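PDB 2ZB9: putative transcriptional regulator from Streptomyces coelicolor, which probably binds cis-regulatory DNA as a transcription factor of the TetR family, through a helix-turn-helix domain at the N-terminal end of its all-helical chain. Local coordinates for residues 23-28 / 61-66; 44-49 / 68-73. One frame throughout, in Å; residues are numbered along the deposited sequence.

Overall arrangement
Contact 1 lies within the three-helix DNA-binding bundle of this TetR-family chain, contact 2 where that bundle meets helix 67-83, with centres about 9 Å apart and segments alternating in sequence. The two share no helix: contact 1 sets helix 20-39 against the end of helix 57-63, contact 2 joins the start of helix 46-53 to helix 67-83. The first is partly buried, two of its five touching residues enclosed; the second is mostly core, with four of five enclosed. Chemistry follows place: 23-28 / 61-66 mixes indole packing with a guanidinium and a water, whereas 44-49 / 68-73 meets through hydrocarbon and one aromatic face. Asp73 of contact 2 couples them, accepting from both Arg25 and Trp64.

Contact 1 (23-28 / 61-66); sequences EVRAEV and YKWWPS
The end of the predicted helix-turn-helix motif, where helix 57-63 gives out, presents two consecutive indoles to helix 20-39 of this TetR-type DNA-binding domain. Trp63 lies nearer the start of segment 23-28. Its six-membered ring brings CH2 to within 3.7 Å of Val24 CG1, which sits at the ring edge, while the CB and CG of Arg25 lie over one face. Trp64, the first residue to leave helical backbone angles, swings its indole inward; its CZ3 is 3.6 Å from Val28 CG1, the branch anti to the backbone N (chi1 175°).

Arg25 also leaves its helix with CG anti to N and runs extended to NE, which carries the guanidinium obliquely across the six-membered side of the Trp64 indole, so that Trp64 CZ2 lies 4.1 Å above the centre of the guanidinium plane. The two planes are 36° apart, so the overlap is not a parallel stack. Arg25 NH2 donates to a water at 2.5 Å, and that water donates to Trp63 O, tying the helix terminus to the arginine. The same NH2 forms a salt bridge with Asp73, whose OD2 also accepts from Trp64 NE1. An alanine here in place of Trp64, lacking the indole and its NE1 donor to Asp73, would probably loosen the packing on Val28 and leave the Arg25 guanidinium less firmly held. Around the contact, Val28 also touches Val49 and Ser53, so helix 46-53 packs on the Val28 end, while helix 67-83 supplies the acid that binds Arg25 and Trp64.

Contact 2 (44-49 / 68-73); sequences LTFERV and GALALD
Leu70, on the helix that follows the helix-turn-helix motif (67-83), points its side chain into the start of helix 46-53, the first helix of that predicted DNA-binding unit. At its root, Leu70 CB is 4.2 Å from Phe46 CZ. CG, anti to the backbone N (chi1 -177°), stands 4.1 Å from Leu44 CD2. The branch CD2 does most of the work: it lies 4.0 Å from the centroid of the Phe46 ring and only 6° off the ring normal, a CH-pi contact over the centre of the face. The same methyl meets Val49 CG2 at 4.0 Å, the two side chains reaching tip to tip, and also touches Leu44 CG. One methyl is thus held by three residues of segment 44-49.

Elsewhere around this core, Leu44 on Leu35 of helix 20-39 and Phe46 and Val49 on Leu60 of helix 57-63 hold the three helices to one another, while Leu70, against segment 44-49 and Val32, joins helix 67-83 to them. Thr45 takes the N-cap position of helix 46-53; its OG1 accepts from Arg48 N, though that oxygen is less surely placed. On the next residue of helix 67-83, the leucine of the loop makes the closest apolar approach: Leu44 CD2 rests 3.6 Å from Ala71 CB.

Contact 1 (23-28 / 61-66)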
loop_
_atom_site.group_PDB
_atom_site.type_symbol
_atom_site.label_atom_id
_atom_site.label_comp_id
_atom_site.label_asym_id
_atom_site.label_seq_id
_atom_site.Cartn_x
_atom_site.Cartn_y
_atom_site.Cartn_z
ATOM N N GLU A 23 33.165 1.325 -9.227
ATOM C CA GLU A 23 33.589 0.364 -8.221
ATOM C C GLU A 23 33.449 1.026 -6.857
ATOM O O GLU A 23 32.984 0.408 -5.899
ATOM C CB GLU A 23 35.046 -0.045 -8.438
ATOM C CG GLU A 23 35.305 -0.818 -9.717
ATOM C CD GLU A 23 36.781 -1.119 -9.913
ATOM O OE1 GLU A 23 37.408 -1.636 -8.963
ATOM O OE2 GLU A 23 37.311 -0.842 -11.012
ATOM N N VAL A 24 33.859 2.290 -6.779
ATOM C CA VAL A 24 33.777 3.048 -5.536
ATOM C C VAL A 24 32.320 3.200 -5.110
ATOM O O VAL A 24 31.985 3.041 -3.940
ATOM C CB VAL A 24 34.397 4.460 -5.695
ATOM C CG1 VAL A 24 34.195 5.261 -4.423
ATOM C CG2 VAL A 24 35.872 4.350 -6.006
ATOM N N ARG A 25 31.458 3.512 -6.069
ATOM C CA ARG A 25 30.038 3.680 -5.792
ATOM C C ARG A 25 29.445 2.382 -5.224
ATOM O O ARG A 25 28.659 2.413 -4.273
ATOM C CB ARG A 25 29.311 4.080 -7.077
ATOM C CG ARG A 25 27.927 4.666 -6.868
ATOM C CD ARG A 25 27.468 5.419 -8.114
ATOM N NE ARG A 25 26.206 6.124 -7.903
ATOM C CZ ARG A 25 25.025 5.525 -7.779
ATOM N NH1 ARG A 25 24.931 4.204 -7.845
ATOM N NH2 ARG A 25 23.934 6.247 -7.580
ATOM N N ALA A 26 29.843 1.249 -5.800
ATOM C CA ALA A 26 29.363 -0.066 -5.360
ATOM C C ALA A 26 29.785 -0.368 -3.926
ATOM O O ALA A 26 28.983 -0.857 -3.131
ATOM C CB ALA A 26 29.878 -1.158 -6.296
ATOM N N GLU A 27 31.045 -0.084 -3.602
ATOM C CA GLU A 27 31.549 -0.317 -2.251
ATOM C C GLU A 27 30.765 0.501 -1.236
ATOM O O GLU A 27 30.413 0.010 -0.159
ATOM C CB GLU A 27 33.032 0.057 -2.155
ATOM C CG GLU A 27 33.994 -1.035 -2.590
ATOM C CD GLU A 27 35.435 -0.554 -2.656
ATOM O OE1 GLU A 27 35.893 0.122 -1.705
ATOM O OE2 GLU A 27 36.114 -0.862 -3.660
ATOM N N VAL A 28 30.506 1.761 -1.574
ATOM C CA VAL A 28 29.755 2.640 -0.686
ATOM C C VAL A 28 28.342 2.094 -0.517
ATOM O O VAL A 28 27.847 1.964 0.600
ATOM C CB VAL A 28 29.686 4.076 -1.252
ATOM C CG1 VAL A 28 28.796 4.946 -0.374
ATOM C CG2 VAL A 28 31.083 4.662 -1.336
ATOM N N TYR A 61 28.030 13.235 -0.937
ATOM C CA TYR A 61 27.032 14.270 -1.186
ATOM C C TYR A 61 26.734 14.434 -2.677
ATOM O O TYR A 61 25.599 14.714 -3.062
ATOM C CB TYR A 61 27.507 15.599 -0.591
ATOM C CG TYR A 61 27.455 15.660 0.924
ATOM C CD1 TYR A 61 28.325 16.486 1.637
ATOM C CD2 TYR A 61 26.529 14.908 1.643
ATOM C CE1 TYR A 61 28.277 16.557 3.032
ATOM C CE2 TYR A 61 26.468 14.973 3.038
ATOM C CZ TYR A 61 27.346 15.799 3.725
ATOM O OH TYR A 61 27.298 15.862 5.102
ATOM N N LYS A 62 27.747 14.249 -3.515
ATOM C CA LYS A 62 27.573 14.379 -4.961
ATOM C C LYS A 62 26.667 13.297 -5.539
ATOM O O LYS A 62 25.841 13.569 -6.415
ATOM C CB LYS A 62 28.921 14.296 -5.681
ATOM C CG LYS A 62 29.913 15.395 -5.357
ATOM C CD LYS A 62 31.174 15.183 -6.182
ATOM C CE LYS A 62 32.270 16.176 -5.840
ATOM N NZ LYS A 62 33.492 15.868 -6.639
ATOM N N TRP A 63 26.838 12.067 -5.062
ATOM C CA TRP A 63 26.041 10.949 -5.554
ATOM C C TRP A 63 24.668 10.824 -4.901
ATOM O O TRP A 63 23.721 10.354 -5.529
ATOM C CB TRP A 63 26.804 9.637 -5.375
ATOM C CG TRP A 63 28.033 9.534 -6.211
ATOM C CD1 TRP A 63 28.237 10.092 -7.441
ATOM C CD2 TRP A 63 29.198 8.754 -5.925
ATOM N NE1 TRP A 63 29.456 9.703 -7.939
ATOM C CE2 TRP A 63 30.069 8.881 -7.029
ATOM C CE3 TRP A 63 29.592 7.956 -4.842
ATOM C CZ2 TRP A 63 31.310 8.241 -7.085
ATOM C CZ3 TRP A 63 30.830 7.317 -4.895
ATOM C CH2 TRP A 63 31.673 7.465 -6.012
ATOM N N TRP A 64 24.559 11.234 -3.644
ATOM C CA TRP A 64 23.286 11.157 -2.935
ATOM C C TRP A 64 23.010 12.484 -2.251
ATOM O O TRP A 64 23.540 12.771 -1.177
ATOM C CB TRP A 64 23.316 10.017 -1.915
ATOM C CG TRP A 64 23.561 8.696 -2.563
ATOM C CD1 TRP A 64 22.665 7.953 -3.275
ATOM C CD2 TRP A 64 24.809 8.000 -2.642
ATOM N NE1 TRP A 64 23.279 6.840 -3.800
ATOM C CE2 TRP A 64 24.601 6.844 -3.429
ATOM C CE3 TRP A 64 26.094 8.240 -2.128
ATOM C CZ2 TRP A 64 25.618 5.933 -3.716
ATOM C CZ3 TRP A 64 27.108 7.333 -2.412
ATOM C CH2 TRP A 64 26.865 6.196 -3.199
ATOM N N PRO A 65 22.156 13.310 -2.868
ATOM C CA PRO A 65 21.775 14.631 -2.366
ATOM C C PRO A 65 21.089 14.640 -1.007
ATOM O O PRO A 65 20.953 15.693 -0.387
ATOM C CB PRO A 65 20.880 15.167 -3.480
ATOM C CG PRO A 65 20.199 13.918 -3.969
ATOM C CD PRO A 65 21.372 12.965 -4.066
ATOM N N SER A 66 20.657 13.479 -0.530
ATOM C CA SER A 66 19.997 13.440 0.765
ATOM C C SER A 66 20.093 12.091 1.448
ATOM O O SER A 66 20.418 11.078 0.831
ATOM C CB SER A 66 18.519 13.804 0.618
ATOM O OG SER A 66 17.803 12.739 0.014
HETATM O O HOH W 1 24.097 8.765 -7.445
#

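Contact 2 (44-49 / 68-73)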
loop_
_atom_site.group_PDB
_atom_site.type_symbol
_atom_site.label_atom_id
_atom_site.label_comp_id
_atom_site.label_asym_id
_atom_site.label_seq_id
_atom_site.Cartn_x
_atom_site.Cartn_y
_atom_site.Cartn_z
ATOM N N LEU A 44 21.608 5.542 9.947
ATOM C CA LEU A 44 22.353 5.858 8.739
ATOM C C LEU A 44 22.715 7.336 8.634
ATOM O O LEU A 44 21.844 8.205 8.698
ATOM C CB LEU A 44 21.553 5.443 7.503
ATOM C CG LEU A 44 22.233 5.643 6.146
ATOM C CD1 LEU A 44 23.458 4.741 6.053
ATOM C CD2 LEU A 44 21.248 5.321 5.019
ATOM N N THR A 45 24.010 7.614 8.483
ATOM C CA THR A 45 24.489 8.987 8.336
ATOM C C THR A 45 25.601 9.024 7.289
ATOM O O THR A 45 26.303 8.033 7.073
ATOM C CB THR A 45 25.084 9.554 9.652
ATOM O OG1 THR A 45 26.287 8.846 9.966
ATOM C CG2 THR A 45 24.097 9.425 10.808
ATOM N N PHE A 46 25.758 10.171 6.643
ATOM C CA PHE A 46 26.808 10.337 5.642
ATOM C C PHE A 46 28.177 10.195 6.312
ATOM O O PHE A 46 29.092 9.599 5.749
ATOM C CB PHE A 46 26.673 11.711 4.979
ATOM C CG PHE A 46 25.608 11.770 3.916
ATOM C CD1 PHE A 46 25.920 11.503 2.587
ATOM C CD2 PHE A 46 24.291 12.077 4.245
ATOM C CE1 PHE A 46 24.937 11.542 1.594
ATOM C CE2 PHE A 46 23.296 12.119 3.261
ATOM C CZ PHE A 46 23.621 11.850 1.931
ATOM N N GLU A 47 28.297 10.734 7.523
ATOM C CA GLU A 47 29.545 10.670 8.286
ATOM C C GLU A 47 29.911 9.228 8.615
ATOM O O GLU A 47 31.084 8.852 8.613
ATOM C CB GLU A 47 29.406 11.461 9.593
ATOM C CG GLU A 47 30.210 12.755 9.652
ATOM C CD GLU A 47 29.338 14.000 9.732
ATOM O OE1 GLU A 47 29.887 15.102 9.972
ATOM O OE2 GLU A 47 28.106 13.883 9.550
ATOM N N ARG A 48 28.894 8.426 8.901
ATOM C CA ARG A 48 29.083 7.023 9.240
ATOM C C ARG A 48 29.498 6.231 7.996
ATOM O O ARG A 48 30.411 5.402 8.042
ATOM C CB ARG A 48 27.774 6.475 9.820
ATOM C CG ARG A 48 27.815 5.039 10.297
ATOM C CD ARG A 48 28.422 4.894 11.679
ATOM N NE ARG A 48 28.407 3.494 12.093
ATOM C CZ ARG A 48 27.371 2.881 12.655
ATOM N NH1 ARG A 48 26.244 3.541 12.892
ATOM N NH2 ARG A 48 27.457 1.591 12.961
ATOM N N VAL A 49 28.824 6.487 6.880
ATOM C CA VAL A 49 29.139 5.805 5.628
ATOM C C VAL A 49 30.542 6.181 5.149
ATOM O O VAL A 49 31.303 5.330 4.682
ATOM C CB VAL A 49 28.121 6.176 4.520
ATOM C CG1 VAL A 49 28.588 5.627 3.170
ATOM C CG2 VAL A 49 26.742 5.621 4.878
ATOM N N GLY A 68 17.655 10.431 2.519
ATOM C CA GLY A 68 16.623 9.596 1.929
ATOM C C GLY A 68 17.118 8.860 0.700
ATOM O O GLY A 68 16.926 7.651 0.577
ATOM N N ALA A 69 17.760 9.587 -0.210
ATOM C CA ALA A 69 18.297 8.989 -1.426
ATOM C C ALA A 69 19.382 7.970 -1.099
ATOM O O ALA A 69 19.495 6.934 -1.765
ATOM C CB ALA A 69 18.864 10.070 -2.337
ATOM N N LEU A 70 20.180 8.266 -0.078
ATOM C CA LEU A 70 21.254 7.367 0.329
ATOM C C LEU A 70 20.673 6.039 0.809
ATOM O O LEU A 70 21.095 4.971 0.372
ATOM C CB LEU A 70 22.086 7.997 1.448
ATOM C CG LEU A 70 23.287 7.179 1.926
ATOM C CD1 LEU A 70 24.314 7.064 0.807
ATOM C CD2 LEU A 70 23.909 7.846 3.139
ATOM N N ALA A 71 19.694 6.113 1.702
ATOM C CA ALA A 71 19.063 4.913 2.231
ATOM C C ALA A 71 18.357 4.097 1.148
ATOM O O ALA A 71 18.562 2.885 1.064
ATOM C CB ALA A 71 18.082 5.286 3.327
ATOM N N LEU A 72 17.545 4.755 0.319
ATOM C CA LEU A 72 16.800 4.068 -0.744
ATOM C C LEU A 72 17.689 3.371 -1.766
ATOM O O LEU A 72 17.425 2.235 -2.155
ATOM C CB LEU A 72 15.874 5.039 -1.494
ATOM C CG LEU A 72 14.446 5.371 -1.028
ATOM C CD1 LEU A 72 13.731 4.096 -0.582
ATOM C CD2 LEU A 72 14.474 6.370 0.090
ATOM N N ASP A 73 18.732 4.056 -2.221
ATOM C CA ASP A 73 19.634 3.470 -3.206
ATOM C C ASP A 73 20.367 2.285 -2.578
ATOM O O ASP A 73 20.520 1.235 -3.206
ATOM C CB ASP A 73 20.633 4.520 -3.693
ATOM C CG ASP A 73 21.203 4.202 -5.069
ATOM O OD1 ASP A 73 20.789 3.198 -5.694
ATOM O OD2 ASP A 73 22.068 4.977 -5.532
#